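Cellobiose 2-epimerase (Caldibacillus thermoamylovorans, PDB 5ZHB) probably catalyses the reversible epimerization of cellobiose at C2 of its reducing-end sugar, giving glucosyl-mannose. Local coordinates at residues A133-E145 with Y193-L205. Residues are numbered along the deposited sequence; the frame is centred on the assembly and turned at random.
Sequences ALDYAKQLYKLIE and YTNLYRVWEDEQL
The W200 indole is sandwiched: the K138 side chain crosses one face, D202 CB sits over the other, and Y141 CE2 meets its edge. K138 CE stands 3.6 Å from the centroid of the W200 five-membered ring, almost on the ring normal, and NZ lies 3.7 Å from that centroid, which makes CE a CH-pi donor and NZ a cation-pi partner. An extended chain beyond CG carries the ammonium that far. The Y141 ring turns its own edge to the face of Y193 in a T-shaped pair, centroids 5.1 Å apart and planes at 77°. Y141 reaches across as a knob among Y193, L196, Q204 and L205 because its chi1 of 167° sets the ring opposite the backbone N; L196 CD2 makes an off-centre CH-pi contact 4.3 Å from the centroid of the Y141 ring. Beyond the rings, L134 CD1 meets V199 CG1 at 3.6 Å. Replacing W200 by an alanine would probably leave the K138 ammonium without its aromatic face and open a gap beside Y141. The contact joins helix 131-145 to the C-terminal part of helix 183-199, the turn after it and the start of helix 203-220, within the (alpha/alpha)6 barrel known for this family. Polar groups close the far end: Y193 OH donates to the anti lone pair of E145 OE2 at 2.5 Å, an oxygen that Y156 also binds, while one water links Y141 OH to D202 OD2, which also caps helix 203-220 through L205 N at 2.8 Å. Two hydroxyls on OE2 would be expected to stabilise E145 as a carboxylate, and the bond probably helps hold Y193 OH in place while Y141 packs on the ring face.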
loop_
_atom_site.group_PDB
_atom_site.type_symbol
_atom_site.label_atom_id
_atom_site.label_comp_id
_atom_site.label_asym_id
_atom_site.label_seq_id
_atom_site.Cartn_x
_atom_site.Cartn_y
_atom_site.Cartn_z
ATOM N N ALA A 133 -15.912 13.187 5.265
ATOM C CA ALA A 133 -14.823 12.261 4.972
ATOM C C ALA A 133 -14.648 11.284 6.131
ATOM O O ALA A 133 -14.521 10.083 5.906
ATOM C CB ALA A 133 -13.544 13.033 4.682
ATOM N N LEU A 134 -14.687 11.793 7.377
ATOM C CA LEU A 134 -14.493 10.943 8.542
ATOM C C LEU A 134 -15.672 9.979 8.716
ATOM O O LEU A 134 -15.455 8.815 9.063
ATOM C CB LEU A 134 -14.247 11.764 9.810
ATOM C CG LEU A 134 -14.162 10.959 11.114
ATOM C CD1 LEU A 134 -13.054 9.911 11.036
ATOM C CD2 LEU A 134 -13.959 11.837 12.352
ATOM N N ASP A 135 -16.906 10.464 8.489
ATOM C CA ASP A 135 -18.110 9.634 8.544
ATOM C C ASP A 135 -18.031 8.506 7.512
ATOM O O ASP A 135 -18.457 7.380 7.741
ATOM C CB ASP A 135 -19.355 10.454 8.234
ATOM C CG ASP A 135 -20.674 9.687 8.215
ATOM O OD1 ASP A 135 -21.034 9.100 9.260
ATOM O OD2 ASP A 135 -21.335 9.660 7.145
ATOM N N TYR A 136 -17.558 8.842 6.320
ATOM C CA TYR A 136 -17.395 7.845 5.271
ATOM C C TYR A 136 -16.426 6.774 5.762
ATOM O O TYR A 136 -16.706 5.586 5.622
ATOM C CB TYR A 136 -16.956 8.554 3.994
ATOM C CG TYR A 136 -18.078 9.048 3.092
ATOM C CD1 TYR A 136 -19.118 8.209 2.707
ATOM C CD2 TYR A 136 -18.071 10.343 2.584
ATOM C CE1 TYR A 136 -20.127 8.659 1.863
ATOM C CE2 TYR A 136 -19.066 10.801 1.727
ATOM C CZ TYR A 136 -20.094 9.954 1.359
ATOM O OH TYR A 136 -21.067 10.373 0.491
ATOM N N ALA A 137 -15.317 7.217 6.391
ATOM C CA ALA A 137 -14.302 6.299 6.899
ATOM C C ALA A 137 -14.907 5.346 7.930
ATOM O O ALA A 137 -14.743 4.118 7.852
ATOM C CB ALA A 137 -13.133 7.072 7.478
ATOM N N LYS A 138 -15.688 5.915 8.852
ATOM C CA LYS A 138 -16.368 5.118 9.858
ATOM C C LYS A 138 -17.365 4.151 9.232
ATOM O O LYS A 138 -17.464 3.028 9.704
ATOM C CB LYS A 138 -17.018 6.003 10.926
ATOM C CG LYS A 138 -16.026 6.839 11.729
ATOM C CD LYS A 138 -16.639 7.517 12.946
ATOM C CE LYS A 138 -15.800 8.607 13.523
ATOM N NZ LYS A 138 -16.508 9.277 14.613
ATOM N N GLN A 139 -18.118 4.558 8.199
ATOM C CA GLN A 139 -19.003 3.608 7.530
ATOM C C GLN A 139 -18.232 2.399 6.975
ATOM O O GLN A 139 -18.689 1.264 7.073
ATOM C CB GLN A 139 -19.798 4.187 6.361
ATOM C CG GLN A 139 -20.855 5.207 6.767
ATOM C CD GLN A 139 -21.623 5.728 5.570
ATOM O OE1 GLN A 139 -22.081 4.943 4.727
ATOM N NE2 GLN A 139 -21.729 7.050 5.477
ATOM N N LEU A 140 -17.098 2.641 6.311
ATOM C CA LEU A 140 -16.328 1.547 5.736
ATOM C C LEU A 140 -15.776 0.652 6.844
ATOM O O LEU A 140 -15.808 -0.553 6.698
ATOM C CB LEU A 140 -15.213 2.103 4.848
ATOM C CG LEU A 140 -15.669 2.978 3.679
ATOM C CD1 LEU A 140 -14.508 3.541 2.865
ATOM C CD2 LEU A 140 -16.592 2.165 2.793
ATOM N N TYR A 141 -15.261 1.254 7.926
ATOM C CA TYR A 141 -14.808 0.523 9.110
ATOM C C TYR A 141 -15.917 -0.420 9.588
ATOM O O TYR A 141 -15.690 -1.598 9.853
ATOM C CB TYR A 141 -14.351 1.543 10.167
ATOM C CG TYR A 141 -14.136 0.998 11.575
ATOM C CD1 TYR A 141 -13.159 0.040 11.833
ATOM C CD2 TYR A 141 -14.930 1.412 12.646
ATOM C CE1 TYR A 141 -12.987 -0.493 13.099
ATOM C CE2 TYR A 141 -14.756 0.899 13.926
ATOM C CZ TYR A 141 -13.766 -0.040 14.156
ATOM O OH TYR A 141 -13.587 -0.582 15.394
ATOM N N LYS A 142 -17.147 0.092 9.639
ATOM C CA LYS A 142 -18.278 -0.680 10.133
ATOM C C LYS A 142 -18.516 -1.900 9.239
ATOM O O LYS A 142 -18.736 -3.016 9.716
ATOM C CB LYS A 142 -19.424 0.331 10.266
ATOM C CG LYS A 142 -20.491 -0.002 11.306
ATOM C CD LYS A 142 -21.753 -0.669 10.775
ATOM C CE LYS A 142 -22.415 -1.573 11.785
ATOM N NZ LYS A 142 -22.526 -0.990 13.131
ATOM N N LEU A 143 -18.442 -1.691 7.916
ATOM C CA LEU A 143 -18.598 -2.782 6.979
ATOM C C LEU A 143 -17.541 -3.850 7.224
ATOM O O LEU A 143 -17.851 -5.026 7.230
ATOM C CB LEU A 143 -18.543 -2.235 5.548
ATOM C CG LEU A 143 -19.786 -1.456 5.108
ATOM C CD1 LEU A 143 -19.576 -0.724 3.806
ATOM C CD2 LEU A 143 -20.956 -2.425 4.996
ATOM N N ILE A 144 -16.281 -3.423 7.382
ATOM C CA ILE A 144 -15.172 -4.356 7.464
ATOM C C ILE A 144 -15.329 -5.169 8.744
ATOM O O ILE A 144 -15.022 -6.347 8.754
ATOM C CB ILE A 144 -13.804 -3.634 7.408
ATOM C CG1 ILE A 144 -13.589 -2.869 6.059
ATOM C CG2 ILE A 144 -12.675 -4.634 7.653
ATOM C CD1 ILE A 144 -12.574 -1.735 6.139
ATOM N N GLU A 145 -15.786 -4.506 9.809
ATOM C CA GLU A 145 -15.897 -5.132 11.123
ATOM C C GLU A 145 -17.084 -6.086 11.207
ATOM O O GLU A 145 -17.089 -6.967 12.067
ATOM C CB GLU A 145 -16.018 -4.069 12.220
ATOM C CG GLU A 145 -14.705 -3.360 12.550
ATOM C CD GLU A 145 -13.598 -4.331 12.905
ATOM O OE1 GLU A 145 -13.798 -4.980 13.944
ATOM O OE2 GLU A 145 -12.583 -4.502 12.180
ATOM N N TYR A 193 -6.453 1.035 9.662
ATOM C CA TYR A 193 -6.928 1.220 11.025
ATOM C C TYR A 193 -5.939 2.031 11.851
ATOM O O TYR A 193 -6.376 2.783 12.713
ATOM C CB TYR A 193 -7.160 -0.121 11.716
ATOM C CG TYR A 193 -8.441 -0.847 11.326
ATOM C CD1 TYR A 193 -9.222 -0.433 10.250
ATOM C CD2 TYR A 193 -8.861 -1.954 12.053
ATOM C CE1 TYR A 193 -10.388 -1.093 9.923
ATOM C CE2 TYR A 193 -10.033 -2.620 11.739
ATOM C CZ TYR A 193 -10.811 -2.176 10.682
ATOM O OH TYR A 193 -11.953 -2.871 10.358
ATOM N N THR A 194 -4.627 1.858 11.612
ATOM C CA THR A 194 -3.626 2.733 12.220
ATOM C C THR A 194 -3.953 4.203 11.958
ATOM O O THR A 194 -3.918 5.033 12.882
ATOM C CB THR A 194 -2.233 2.398 11.705
ATOM O OG1 THR A 194 -2.059 1.044 12.098
ATOM C CG2 THR A 194 -1.135 3.236 12.335
ATOM N N ASN A 195 -4.293 4.524 10.705
ATOM C CA ASN A 195 -4.551 5.903 10.302
ATOM C C ASN A 195 -5.865 6.409 10.900
ATOM O O ASN A 195 -5.985 7.607 11.240
ATOM C CB ASN A 195 -4.453 6.045 8.782
ATOM C CG ASN A 195 -3.792 7.328 8.351
ATOM O OD1 ASN A 195 -2.753 7.725 8.907
ATOM N ND2 ASN A 195 -4.373 8.006 7.365
ATOM N N LEU A 196 -6.835 5.500 11.035
ATOM C CA LEU A 196 -8.135 5.843 11.597
ATOM C C LEU A 196 -7.938 6.225 13.066
ATOM O O LEU A 196 -8.487 7.224 13.536
ATOM C CB LEU A 196 -9.127 4.697 11.413
ATOM C CG LEU A 196 -10.551 4.923 11.945
ATOM C CD1 LEU A 196 -11.223 6.177 11.393
ATOM C CD2 LEU A 196 -11.423 3.724 11.665
ATOM N N TYR A 197 -7.105 5.452 13.775
ATOM C CA TYR A 197 -6.897 5.674 15.202
ATOM C C TYR A 197 -6.177 7.004 15.434
ATOM O O TYR A 197 -6.410 7.659 16.447
ATOM C CB TYR A 197 -6.160 4.475 15.800
ATOM C CG TYR A 197 -6.117 4.544 17.316
ATOM C CD1 TYR A 197 -7.181 4.087 18.084
ATOM C CD2 TYR A 197 -5.061 5.179 17.964
ATOM C CE1 TYR A 197 -7.165 4.202 19.466
ATOM C CE2 TYR A 197 -5.013 5.263 19.346
ATOM C CZ TYR A 197 -6.074 4.784 20.092
ATOM O OH TYR A 197 -6.018 4.902 21.442
ATOM N N ARG A 198 -5.326 7.431 14.490
ATOM C CA ARG A 198 -4.709 8.746 14.557
ATOM C C ARG A 198 -5.774 9.836 14.614
ATOM O O ARG A 198 -5.532 10.906 15.139
ATOM C CB ARG A 198 -3.796 9.054 13.361
ATOM C CG ARG A 198 -2.525 8.217 13.291
ATOM C CD ARG A 198 -1.680 8.657 12.102
ATOM N NE ARG A 198 -0.329 8.079 12.102
ATOM C CZ ARG A 198 0.086 7.004 11.426
ATOM N NH1 ARG A 198 -0.658 6.429 10.477
ATOM N NH2 ARG A 198 1.260 6.501 11.738
ATOM N N VAL A 199 -6.940 9.594 14.025
ATOM C CA VAL A 199 -7.910 10.661 13.829
ATOM C C VAL A 199 -9.145 10.479 14.714
ATOM O O VAL A 199 -9.948 11.390 14.840
ATOM C CB VAL A 199 -8.131 10.544 12.308
ATOM C CG1 VAL A 199 -9.573 10.400 11.861
ATOM C CG2 VAL A 199 -7.355 11.608 11.566
ATOM N N TRP A 200 -9.258 9.300 15.334
ATOM C CA TRP A 200 -10.421 8.852 16.084
ATOM C C TRP A 200 -9.930 7.814 17.082
ATOM O O TRP A 200 -9.806 6.636 16.752
ATOM C CB TRP A 200 -11.497 8.265 15.159
ATOM C CG TRP A 200 -12.780 7.832 15.831
ATOM C CD1 TRP A 200 -13.569 8.577 16.666
ATOM C CD2 TRP A 200 -13.430 6.546 15.703
ATOM N NE1 TRP A 200 -14.655 7.843 17.067
ATOM C CE2 TRP A 200 -14.598 6.596 16.500
ATOM C CE3 TRP A 200 -13.145 5.365 14.998
ATOM C CZ2 TRP A 200 -15.470 5.515 16.607
ATOM C CZ3 TRP A 200 -14.008 4.296 15.105
ATOM C CH2 TRP A 200 -15.158 4.373 15.899
ATOM N N GLU A 201 -9.594 8.266 18.298
ATOM C CA GLU A 201 -8.953 7.397 19.275
ATOM C C GLU A 201 -10.001 6.575 20.017
ATOM O O GLU A 201 -10.186 6.746 21.215
ATOM C CB GLU A 201 -8.104 8.220 20.247
ATOM C CG GLU A 201 -6.991 8.993 19.545
ATOM C CD GLU A 201 -5.930 9.581 20.454
ATOM O OE1 GLU A 201 -5.945 9.229 21.653
ATOM O OE2 GLU A 201 -5.105 10.388 19.971
ATOM N N ASP A 202 -10.635 5.643 19.305
ATOM C CA ASP A 202 -11.661 4.777 19.853
ATOM C C ASP A 202 -11.038 3.545 20.505
ATOM O O ASP A 202 -10.218 2.852 19.903
ATOM C CB ASP A 202 -12.593 4.309 18.748
ATOM C CG ASP A 202 -13.681 3.368 19.219
ATOM O OD1 ASP A 202 -14.567 3.873 19.903
ATOM O OD2 ASP A 202 -13.581 2.146 18.953
ATOM N N GLU A 203 -11.481 3.213 21.726
ATOM C CA GLU A 203 -10.883 2.109 22.467
ATOM C C GLU A 203 -11.176 0.768 21.785
ATOM O O GLU A 203 -10.326 -0.135 21.748
ATOM C CB GLU A 203 -11.361 2.160 23.925
ATOM C CG GLU A 203 -10.769 1.067 24.816
ATOM C CD GLU A 203 -9.303 1.179 25.249
ATOM O OE1 GLU A 203 -8.633 2.236 25.117
ATOM O OE2 GLU A 203 -8.814 0.130 25.728
ATOM N N GLN A 204 -12.376 0.598 21.236
ATOM C CA GLN A 204 -12.659 -0.640 20.528
ATOM C C GLN A 204 -11.736 -0.801 19.302
ATOM O O GLN A 204 -11.222 -1.897 19.054
ATOM C CB GLN A 204 -14.139 -0.744 20.169
ATOM C CG GLN A 204 -14.472 -2.046 19.452
ATOM C CD GLN A 204 -15.958 -2.338 19.402
ATOM O OE1 GLN A 204 -16.685 -2.173 20.390
ATOM N NE2 GLN A 204 -16.422 -2.796 18.245
ATOM N N LEU A 205 -11.546 0.272 18.527
ATOM C CA LEU A 205 -10.651 0.265 17.368
ATOM C C LEU A 205 -9.244 -0.150 17.823
ATOM O O LEU A 205 -8.647 -1.086 17.268
ATOM C CB LEU A 205 -10.670 1.651 16.724
ATOM C CG LEU A 205 -9.622 1.933 15.635
ATOM C CD1 LEU A 205 -9.700 0.909 14.500
ATOM C CD2 LEU A 205 -9.733 3.312 15.083
HETATM O O HOH W 1 -15.065 0.755 17.178
#